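Local coordinates for protein EH1AB1 (PDB 6RB0) that probably hydrolyses carboxylic esters as an alpha/beta-hydrolase-fold serine enzyme, and binds a hexylphosphonate resembling the tetrahedral intermediate of that reaction, at residues G104-N109 against R134-H139; L201-T206 against F302-R307; Y222-A227 against G268-R273. All coordinates share one frame; numbering follows the deposited sequence.

Contact 1: residues G104-N109 against R134-H139; sequences GFVIGN and RLAPEH. With MHH (methyl hydrogen (R)-hexylphosphonate), chain E.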
loop_
_atom_site.group_PDB
_atom_site.type_symbol
_atom_site.label_atom_id
_atom_site.label_comp_id
_atom_site.label_asym_id
_atom_site.label_seq_id
_atom_site.Cartn_x
_atom_site.Cartn_y
_atom_site.Cartn_z
ATOM N N GLY A 104 -10.662 -8.238 20.644
ATOM C CA GLY A 104 -10.777 -7.309 21.782
ATOM C C GLY A 104 -9.989 -7.770 22.986
ATOM O O GLY A 104 -10.283 -7.288 24.083
ATOM N N PHE A 105 -9.018 -8.662 22.779
ATOM C CA PHE A 105 -8.198 -9.284 23.846
ATOM C C PHE A 105 -9.044 -10.253 24.665
ATOM O O PHE A 105 -8.597 -10.644 25.760
ATOM C CB PHE A 105 -7.609 -8.211 24.761
ATOM C CG PHE A 105 -6.659 -7.284 24.055
ATOM C CD1 PHE A 105 -5.416 -7.736 23.635
ATOM C CD2 PHE A 105 -7.014 -5.971 23.799
ATOM C CE1 PHE A 105 -4.542 -6.884 22.979
ATOM C CE2 PHE A 105 -6.134 -5.116 23.152
ATOM C CZ PHE A 105 -4.898 -5.572 22.745
ATOM N N VAL A 106 -10.208 -10.644 24.151
ATOM C CA VAL A 106 -11.153 -11.529 24.889
ATOM C C VAL A 106 -11.426 -12.799 24.077
ATOM O O VAL A 106 -11.459 -13.881 24.678
ATOM C CB VAL A 106 -12.449 -10.766 25.219
ATOM C CG1 VAL A 106 -13.499 -11.663 25.854
ATOM C CG2 VAL A 106 -12.157 -9.567 26.109
ATOM N N ILE A 107 -11.670 -12.661 22.777
ATOM C CA ILE A 107 -12.056 -13.790 21.885
ATOM C C ILE A 107 -11.012 -13.913 20.779
ATOM O O ILE A 107 -10.071 -13.091 20.745
ATOM C CB ILE A 107 -13.465 -13.588 21.301
ATOM C CG1 ILE A 107 -13.480 -12.445 20.285
ATOM C CG2 ILE A 107 -14.468 -13.390 22.423
ATOM C CD1 ILE A 107 -14.836 -12.081 19.759
ATOM N N GLY A 108 -11.216 -14.903 19.913
ATOM C CA GLY A 108 -10.274 -15.285 18.857
ATOM C C GLY A 108 -9.216 -16.217 19.400
ATOM O O GLY A 108 -9.048 -16.294 20.634
ATOM N N ASN A 109 -8.519 -16.885 18.489
ATOM C CA ASN A 109 -7.395 -17.802 18.790
ATOM C C ASN A 109 -6.764 -18.150 17.447
ATOM O O ASN A 109 -7.136 -17.528 16.445
ATOM C CB ASN A 109 -7.859 -19.018 19.600
ATOM C CG ASN A 109 -9.055 -19.702 18.980
ATOM O OD1 ASN A 109 -9.027 -20.058 17.799
ATOM N ND2 ASN A 109 -10.121 -19.855 19.753
ATOM N N ARG A 134 -2.546 -15.035 25.942
ATOM C CA ARG A 134 -3.543 -15.131 27.040
ATOM C C ARG A 134 -4.622 -14.068 26.818
ATOM O O ARG A 134 -4.298 -12.962 26.337
ATOM C CB ARG A 134 -2.883 -14.981 28.413
ATOM C CG ARG A 134 -2.198 -16.246 28.914
ATOM C CD ARG A 134 -1.476 -15.960 30.213
ATOM N NE ARG A 134 -0.472 -14.920 29.996
ATOM C CZ ARG A 134 -0.012 -14.092 30.928
ATOM N NH1 ARG A 134 -0.455 -14.182 32.173
ATOM N NH2 ARG A 134 0.892 -13.176 30.614
ATOM N N LEU A 135 -5.863 -14.427 27.132
ATOM C CA LEU A 135 -7.060 -13.595 26.890
ATOM C C LEU A 135 -7.663 -13.157 28.230
ATOM O O LEU A 135 -7.565 -13.910 29.224
ATOM C CB LEU A 135 -8.063 -14.409 26.071
ATOM C CG LEU A 135 -7.612 -14.813 24.667
ATOM C CD1 LEU A 135 -8.587 -15.802 24.050
ATOM C CD2 LEU A 135 -7.464 -13.593 23.775
ATOM N N ALA A 136 -8.238 -11.956 28.226
ATOM C CA ALA A 136 -9.178 -11.442 29.247
ATOM C C ALA A 136 -10.511 -12.169 29.078
ATOM O O ALA A 136 -10.816 -12.632 27.987
ATOM C CB ALA A 136 -9.341 -9.946 29.070
ATOM N N PRO A 137 -11.387 -12.247 30.104
ATOM C CA PRO A 137 -11.118 -11.697 31.436
ATOM C C PRO A 137 -10.240 -12.539 32.368
ATOM O O PRO A 137 -9.911 -12.038 33.420
ATOM C CB PRO A 137 -12.523 -11.628 32.055
ATOM C CG PRO A 137 -13.260 -12.790 31.410
ATOM C CD PRO A 137 -12.748 -12.793 29.983
ATOM N N GLU A 138 -9.870 -13.756 31.970
ATOM C CA GLU A 138 -9.084 -14.667 32.838
ATOM C C GLU A 138 -7.729 -14.007 33.096
ATOM O O GLU A 138 -7.256 -14.061 34.248
ATOM C CB GLU A 138 -8.948 -16.060 32.218
ATOM C CG GLU A 138 -10.277 -16.772 32.001
ATOM C CD GLU A 138 -11.052 -16.389 30.743
ATOM O OE1 GLU A 138 -10.651 -15.425 30.052
ATOM O OE2 GLU A 138 -12.071 -17.057 30.464
ATOM N N HIS A 139 -7.149 -13.382 32.067
ATOM C CA HIS A 139 -5.823 -12.713 32.137
ATOM C C HIS A 139 -5.980 -11.288 31.626
ATOM O O HIS A 139 -5.813 -11.015 30.446
ATOM C CB HIS A 139 -4.776 -13.536 31.381
ATOM C CG HIS A 139 -4.815 -14.979 31.750
ATOM N ND1 HIS A 139 -4.290 -15.451 32.938
ATOM C CD2 HIS A 139 -5.345 -16.048 31.119
ATOM C CE1 HIS A 139 -4.473 -16.752 33.012
ATOM N NE2 HIS A 139 -5.119 -17.145 31.908
HETATM C C1 MHH E . -11.518 -4.770 18.323
HETATM C C2 MHH E . -11.553 -4.477 19.822
HETATM C C3 MHH E . -10.473 -3.486 20.272
HETATM C C7 MHH E . -12.729 -7.696 16.112
HETATM P P MHH E . -10.912 -6.357 17.656
HETATM O O1 MHH E . -12.324 -7.168 17.372
HETATM O O2 MHH E . -9.851 -7.095 18.437
HETATM C C4 MHH E . -9.883 -3.806 21.653
HETATM C C5 MHH E . -10.070 -2.688 22.676
HETATM C C6 MHH E . -8.787 -2.483 23.464
#
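Leu135 and Ala136 close around the carbonyl of Phe105, in the loop that probably forms the oxyanion hole. The backbone carries the one hydrogen bond across the contact: Ala136 N donates to Phe105 O at 2.8 Å. A return contact runs the other way, from the Val106 CA-H to Ala136 O at 3.3 Å.

Leu135 fills the space beside this link. Leu135 CB lies against Val106 O at 3.7 Å, and CG stays near the same oxygen. The branch then divides: Leu135 CD1 reaches Val106 O and Gly108 O, each at 3.5 Å, while Leu135 CD2 turns back to Phe105 O, at 3.7 Å. CG stands anti to the carbonyl carbon (chi1 -64°), which carries both methyls along the turning 104-109 backbone. Leucine suits this place because its two methyls fill the bend of the 105-108 backbone, while the polar need of Val106 O is met elsewhere, by Arg47 NE. Ala136 is small enough to bring its backbone close, and Ala136 CB meets Val106 CG2 at 4.1 Å. A cis peptide before Pro137 bends the chain directly afterwards.

The loop faces the ligand on another side. Gly104, in a positive-phi turn that glycine adopts easily, presents its N-H to the bound phosphonate: Gly104 N donates to the ligand's O2 at 2.6 Å with an almost straight bond. Gly103 N and Ala176 N also bind this ligand, as expected of an oxyanion hole. The Phe105 ring presents its edge to C6, the end of the hexyl chain.

The contact joins the loop after strand 94-100 to the loop after strand 127-132. Helix 43-57 packs on Ile107 and Pro137, helix 226-236 on Val106 and Pro137, and helix 143-157 on Phe105.

Contact 2: residues L201-T206 against F302-R307; sequences LIYPAT and FFSLTR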
loop_
_atom_site.group_PDB
_atom_site.type_symbol
_atom_site.label_atom_id
_atom_site.label_comp_id
_atom_site.label_asym_id
_atom_site.label_seq_id
_atom_site.Cartn_x
_atom_site.Cartn_y
_atom_site.Cartn_z
ATOM N N LEU A 201 -0.443 -3.469 10.492
ATOM C CA LEU A 201 -1.537 -3.065 11.414
ATOM C C LEU A 201 -2.876 -3.076 10.674
ATOM O O LEU A 201 -3.150 -2.155 9.900
ATOM C CB LEU A 201 -1.223 -1.683 11.983
ATOM C CG LEU A 201 0.215 -1.483 12.458
ATOM C CD1 LEU A 201 0.362 -0.114 13.100
ATOM C CD2 LEU A 201 0.646 -2.584 13.427
ATOM N N ILE A 202 -3.680 -4.107 10.904
ATOM C CA ILE A 202 -5.014 -4.252 10.264
ATOM C C ILE A 202 -6.065 -3.661 11.212
ATOM O O ILE A 202 -6.269 -4.218 12.293
ATOM C CB ILE A 202 -5.275 -5.720 9.902
ATOM C CG1 ILE A 202 -4.104 -6.322 9.118
ATOM C CG2 ILE A 202 -6.587 -5.842 9.149
ATOM C CD1 ILE A 202 -3.772 -5.585 7.827
ATOM N N TYR A 203 -6.679 -2.548 10.806
ATOM C CA TYR A 203 -7.668 -1.772 11.599
ATOM C C TYR A 203 -7.363 -1.900 13.090
ATOM O O TYR A 203 -8.179 -2.384 13.878
ATOM C CB TYR A 203 -9.113 -2.141 11.247
ATOM C CG TYR A 203 -9.469 -3.570 10.930
ATOM C CD1 TYR A 203 -9.492 -4.566 11.900
ATOM C CD2 TYR A 203 -9.927 -3.897 9.666
ATOM C CE1 TYR A 203 -9.897 -5.859 11.601
ATOM C CE2 TYR A 203 -10.333 -5.182 9.349
ATOM C CZ TYR A 203 -10.319 -6.167 10.317
ATOM O OH TYR A 203 -10.726 -7.424 9.977
ATOM N N PRO A 204 -6.184 -1.411 13.525
ATOM C CA PRO A 204 -5.805 -1.482 14.932
ATOM C C PRO A 204 -6.628 -0.492 15.760
ATOM O O PRO A 204 -7.086 0.497 15.211
ATOM C CB PRO A 204 -4.323 -1.082 14.911
ATOM C CG PRO A 204 -4.229 -0.125 13.739
ATOM C CD PRO A 204 -5.188 -0.697 12.709
ATOM N N ALA A 205 -6.827 -0.813 17.040
ATOM C CA ALA A 205 -7.183 0.146 18.113
ATOM C C ALA A 205 -5.894 0.820 18.591
ATOM O O ALA A 205 -5.004 0.089 19.048
ATOM C CB ALA A 205 -7.855 -0.577 19.249
ATOM N N THR A 206 -5.772 2.142 18.468
ATOM C CA THR A 206 -4.503 2.864 18.760
ATOM C C THR A 206 -4.702 3.906 19.862
ATOM O O THR A 206 -3.679 4.441 20.345
ATOM C CB THR A 206 -3.947 3.532 17.498
ATOM O OG1 THR A 206 -4.853 4.577 17.149
ATOM C CG2 THR A 206 -3.776 2.570 16.344
ATOM N N PHE A 302 -13.628 -7.367 8.401
ATOM C CA PHE A 302 -13.765 -7.878 7.012
ATOM C C PHE A 302 -12.518 -8.671 6.600
ATOM O O PHE A 302 -12.622 -9.536 5.720
ATOM C CB PHE A 302 -14.066 -6.737 6.042
ATOM C CG PHE A 302 -12.883 -5.944 5.551
ATOM C CD1 PHE A 302 -12.290 -4.975 6.344
ATOM C CD2 PHE A 302 -12.413 -6.118 4.260
ATOM C CE1 PHE A 302 -11.220 -4.228 5.874
ATOM C CE2 PHE A 302 -11.343 -5.373 3.788
ATOM C CZ PHE A 302 -10.751 -4.426 4.596
ATOM N N PHE A 303 -11.374 -8.391 7.220
ATOM C CA PHE A 303 -10.068 -9.026 6.915
ATOM C C PHE A 303 -10.119 -10.530 7.207
ATOM O O PHE A 303 -9.353 -11.295 6.568
ATOM C CB PHE A 303 -8.982 -8.366 7.759
ATOM C CG PHE A 303 -7.565 -8.649 7.346
ATOM C CD1 PHE A 303 -6.798 -9.575 8.030
ATOM C CD2 PHE A 303 -6.986 -7.946 6.307
ATOM C CE1 PHE A 303 -5.485 -9.807 7.666
ATOM C CE2 PHE A 303 -5.667 -8.173 5.951
ATOM C CZ PHE A 303 -4.921 -9.101 6.632
ATOM N N SER A 304 -10.966 -10.942 8.151
ATOM C CA SER A 304 -11.109 -12.362 8.554
ATOM C C SER A 304 -12.517 -12.909 8.272
ATOM O O SER A 304 -12.661 -14.127 8.352
ATOM C CB SER A 304 -10.706 -12.560 9.996
ATOM O OG SER A 304 -11.441 -11.711 10.866
ATOM N N LEU A 305 -13.501 -12.082 7.897
ATOM C CA LEU A 305 -14.875 -12.550 7.536
ATOM C C LEU A 305 -14.959 -12.825 6.034
ATOM O O LEU A 305 -15.925 -12.382 5.402
ATOM C CB LEU A 305 -15.915 -11.498 7.926
ATOM C CG LEU A 305 -16.174 -11.362 9.419
ATOM C CD1 LEU A 305 -16.939 -10.075 9.702
ATOM C CD2 LEU A 305 -16.920 -12.579 9.948
ATOM N N THR A 306 -14.003 -13.577 5.499
ATOM C CA THR A 306 -13.759 -13.656 4.041
ATOM C C THR A 306 -14.685 -14.681 3.374
ATOM O O THR A 306 -14.710 -14.690 2.141
ATOM C CB THR A 306 -12.269 -13.871 3.803
ATOM O OG1 THR A 306 -11.862 -14.924 4.671
ATOM C CG2 THR A 306 -11.479 -12.622 4.105
ATOM N N ARG A 307 -15.455 -15.459 4.136
ATOM C CA ARG A 307 -16.570 -16.265 3.563
ATOM C C ARG A 307 -17.659 -15.318 3.037
ATOM O O ARG A 307 -18.296 -15.657 2.033
ATOM C CB ARG A 307 -17.171 -17.243 4.577
ATOM C CG ARG A 307 -17.627 -18.565 3.973
ATOM C CD ARG A 307 -18.294 -19.487 4.983
ATOM N NE ARG A 307 -19.730 -19.547 4.720
ATOM C CZ ARG A 307 -20.702 -19.643 5.630
ATOM N NH1 ARG A 307 -20.435 -19.686 6.926
ATOM N NH2 ARG A 307 -21.961 -19.685 5.226
HETATM O O HOH W 1 -10.410 -9.374 11.553
#
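Ile202 presses its CG2 methyl over a face of each of two rings, central on Tyr203 beside it in the chain and toward the rim on Phe303 across the contact. Ile202 CG2 stands 3.7 Å from the Phe303 ring centroid in a CH-pi contact, while Ile202 CD1 covers the far part of that ring, 3.7 Å from Phe303 CE2. With CG2 anti to the backbone N and CG1 beside it (chi1 -51°), both arms of the isoleucine reach the ring.

The Tyr203 ring extends as far as the 302-307 loop. Phe302 CD1 lies at its edge, 3.6 Å from Tyr203 CE2, but the two rings are oblique, with planes inclined at 47°, neither stacked nor edge-to-face. The hydroxyl takes the polar work: Phe303 N donates to Tyr203 OH at 3.0 Å, close to the plane of the tyrosine ring, and a water links the same OH to Ser304 OG. Tyrosine thus serves both as an aromatic surface and as the acceptor for a buried backbone N-H.

Tyr203 also touches Asp270, and its ring meets that of His300. This places the contact beside a probable Ser175-His300-Asp270 catalytic triad, where the alpha/beta hydrolase fold sets its histidine loop against the C-terminal end of a central strand.

Contact 3: residues Y222-A227 against G268-R273; sequences YFLSKA and GYDPLR. With MHH (methyl hydrogen (R)-hexylphosphonate), chain F.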
loop_
_atom_site.group_PDB
_atom_site.type_symbol
_atom_site.label_atom_id
_atom_site.label_comp_id
_atom_site.label_asym_id
_atom_site.label_seq_id
_atom_site.Cartn_x
_atom_site.Cartn_y
_atom_site.Cartn_z
ATOM N N TYR A 222 -22.804 -1.353 12.797
ATOM C CA TYR A 222 -21.654 -1.753 11.913
ATOM C C TYR A 222 -20.787 -2.890 12.478
ATOM O O TYR A 222 -19.554 -2.759 12.558
ATOM C CB TYR A 222 -20.789 -0.535 11.566
ATOM C CG TYR A 222 -21.606 0.606 11.019
ATOM C CD1 TYR A 222 -21.996 0.634 9.692
ATOM C CD2 TYR A 222 -22.107 1.587 11.863
ATOM C CE1 TYR A 222 -22.816 1.637 9.206
ATOM C CE2 TYR A 222 -22.913 2.609 11.390
ATOM C CZ TYR A 222 -23.271 2.632 10.053
ATOM O OH TYR A 222 -24.067 3.624 9.555
ATOM N N PHE A 223 -21.399 -4.067 12.595
ATOM C CA PHE A 223 -20.834 -5.306 13.192
ATOM C C PHE A 223 -20.241 -4.997 14.583
ATOM O O PHE A 223 -20.841 -5.466 15.558
ATOM C CB PHE A 223 -19.909 -6.011 12.189
ATOM C CG PHE A 223 -19.104 -7.172 12.726
ATOM C CD1 PHE A 223 -19.711 -8.315 13.236
ATOM C CD2 PHE A 223 -17.720 -7.118 12.734
ATOM C CE1 PHE A 223 -18.953 -9.363 13.739
ATOM C CE2 PHE A 223 -16.960 -8.170 13.225
ATOM C CZ PHE A 223 -17.579 -9.291 13.730
ATOM N N LEU A 224 -19.120 -4.263 14.690
ATOM C CA LEU A 224 -18.472 -3.875 15.983
ATOM C C LEU A 224 -19.128 -2.608 16.533
ATOM O O LEU A 224 -18.907 -1.525 15.991
ATOM C CB LEU A 224 -16.977 -3.638 15.733
ATOM C CG LEU A 224 -16.172 -3.123 16.926
ATOM C CD1 LEU A 224 -15.877 -4.255 17.896
ATOM C CD2 LEU A 224 -14.878 -2.449 16.484
ATOM N N SER A 225 -19.952 -2.759 17.586
ATOM C CA SER A 225 -20.753 -1.668 18.131
ATOM C C SER A 225 -20.114 -1.213 19.462
ATOM O O SER A 225 -19.261 -1.918 20.002
ATOM C CB SER A 225 -22.270 -2.174 17.942
ATOM O OG SER A 225 -22.547 -3.188 16.885
ATOM N N LYS A 226 -20.441 0.006 19.945
ATOM C CA LYS A 226 -19.914 0.565 21.193
ATOM C C LYS A 226 -20.137 -0.418 22.353
ATOM O O LYS A 226 -19.199 -0.597 23.169
ATOM C CB LYS A 226 -20.577 1.924 21.492
ATOM C CG LYS A 226 -20.298 2.573 22.849
ATOM C CD LYS A 226 -19.145 3.553 22.853
ATOM C CE LYS A 226 -18.936 4.217 24.200
ATOM N NZ LYS A 226 -17.500 4.482 24.456
ATOM N N ALA A 227 -21.330 -1.017 22.426
ATOM C CA ALA A 227 -21.703 -2.007 23.464
ATOM C C ALA A 227 -20.698 -3.169 23.438
ATOM O O ALA A 227 -20.256 -3.578 24.524
ATOM C CB ALA A 227 -23.118 -2.488 23.262
ATOM N N GLY A 268 -13.774 1.631 6.012
ATOM C CA GLY A 268 -14.522 2.899 5.922
ATOM C C GLY A 268 -15.539 3.065 7.038
ATOM O O GLY A 268 -15.634 4.196 7.569
ATOM N N TYR A 269 -16.264 1.989 7.383
ATOM C CA TYR A 269 -17.397 1.995 8.349
ATOM C C TYR A 269 -16.966 1.373 9.672
ATOM O O TYR A 269 -17.731 0.622 10.288
ATOM C CB TYR A 269 -18.602 1.271 7.751
ATOM C CG TYR A 269 -19.317 2.109 6.727
ATOM C CD1 TYR A 269 -20.301 3.005 7.121
ATOM C CD2 TYR A 269 -18.969 2.061 5.382
ATOM C CE1 TYR A 269 -20.961 3.798 6.197
ATOM C CE2 TYR A 269 -19.624 2.846 4.443
ATOM C CZ TYR A 269 -20.616 3.722 4.859
ATOM O OH TYR A 269 -21.259 4.523 3.963
ATOM N N ASP A 270 -15.760 1.703 10.102
ATOM C CA ASP A 270 -15.138 1.142 11.324
ATOM C C ASP A 270 -14.967 2.281 12.318
ATOM O O ASP A 270 -14.368 3.295 11.986
ATOM C CB ASP A 270 -13.817 0.459 10.965
ATOM C CG ASP A 270 -13.099 -0.178 12.138
ATOM O OD1 ASP A 270 -13.563 -0.017 13.289
ATOM O OD2 ASP A 270 -12.072 -0.837 11.882
ATOM N N PRO A 271 -15.494 2.176 13.557
ATOM C CA PRO A 271 -15.216 3.187 14.579
ATOM C C PRO A 271 -13.716 3.451 14.779
ATOM O O PRO A 271 -13.374 4.563 15.123
ATOM C CB PRO A 271 -15.844 2.602 15.855
ATOM C CG PRO A 271 -16.057 1.135 15.530
ATOM C CD PRO A 271 -16.385 1.116 14.055
ATOM N N LEU A 272 -12.867 2.447 14.535
ATOM C CA LEU A 272 -11.392 2.542 14.722
ATOM C C LEU A 272 -10.717 3.236 13.535
ATOM O O LEU A 272 -9.493 3.450 13.611
ATOM C CB LEU A 272 -10.819 1.136 14.906
ATOM C CG LEU A 272 -11.402 0.346 16.075
ATOM C CD1 LEU A 272 -10.683 -0.985 16.243
ATOM C CD2 LEU A 272 -11.339 1.156 17.358
ATOM N N ARG A 273 -11.456 3.600 12.491
ATOM C CA ARG A 273 -10.839 4.110 11.236
ATOM C C ARG A 273 -9.921 5.306 11.529
ATOM O O ARG A 273 -8.760 5.263 11.130
ATOM C CB ARG A 273 -11.922 4.484 10.227
ATOM C CG ARG A 273 -11.364 5.006 8.911
ATOM C CD ARG A 273 -12.465 5.629 8.095
ATOM N NE ARG A 273 -12.841 6.919 8.660
ATOM C CZ ARG A 273 -13.977 7.554 8.405
ATOM N NH1 ARG A 273 -14.899 7.006 7.626
ATOM N NH2 ARG A 273 -14.195 8.731 8.960
HETATM C C1 MHH F . -23.726 -4.695 14.618
HETATM C C2 MHH F . -24.985 -5.374 14.001
HETATM C C3 MHH F . -25.315 -5.117 12.523
HETATM C C7 MHH F . -26.310 -3.255 16.805
HETATM P P MHH F . -23.880 -3.374 15.877
HETATM O O1 MHH F . -25.049 -3.916 16.850
HETATM O O2 MHH F . -24.144 -2.026 15.301
HETATM C C4 MHH F . -26.786 -4.726 12.316
HETATM C C5 MHH F . -26.999 -3.860 11.075
HETATM C C6 MHH F . -27.981 -2.710 11.315
HETATM O O HOH W 2 -17.258 -1.659 11.414
#
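No direct hydrogen bond joins Tyr222 to Tyr269; a single water bridges them, donating to Tyr222 O at 2.8 Å and to Tyr269 O at 2.6 Å. Two acceptors cannot bond to each other, so the water supplies the missing hydrogens. The segment 268-273 follows strand 262-267 in the alpha/beta hydrolase fold and carries Asp270, the probable acid of its catalytic triad.

The tyrosine rings are almost parallel, with planes 23° apart, but slid so far that they barely overlap. CE1 of Tyr222 comes within 3.5 Å of Tyr269 CD1, and Tyr222 CB rests on Tyr269 O. Flat rings with polar ends fit this partly exposed border, where Phe218 packs against both. Deeper in, the torsions of Leu224 (chi1 175°, CG anti to the backbone nitrogen, with chi2 77°) set CD2 against the proline ring; Leu224 CD2 lies 3.9 Å from Pro271 CG and also meets Leu272 CD1. Leucine and proline, without polar side-chain groups, suit this buried seam.

On the side of 222-227 that leads away from Pro271, Ser225, at the N-cap position before helix 226-236, is modelled with its OG covalently bonded to a phosphonate phosphorus. The serine is poorly ordered, so the detail of this link is uncertain, and Tyr222 N makes only a weak hydrogen bond to the ligand's O2.

Asp270 OD2 is hydrogen-bonded to His300 ND1. Its other oxygen makes a capping bond ahead of helix 273-285, within a type I turn from Asp270 to Arg273: Leu272 N donates to Asp270 OD1 at 2.8 Å, meeting it from above the carboxylate plane.

How the contacts relate
All three contacts are buried, but contact 2 lies nearest the chain centre, and contacts 1 and 3 are farther out. Contacts 2 and 3 touch: Tyr203 CB lies 3.3 Å from Asp270 OD2, and Leu272 packs on the 203-205 backbone, so contact 3 supplies the probable acid of the triad and contact 2 borders it. Contact 1 stands apart, its centre about 17 Å from that of contact 2, yet helix 226-236, which begins in contact 3, packs on it. The chemistry follows the position: backbone bonding and aliphatic side chains in the probable oxyanion loop; aromatic rings round one hydroxyl near the centre; offset tyrosines, a water bridge and aliphatic packing in contact 3, beside a separate phosphonate.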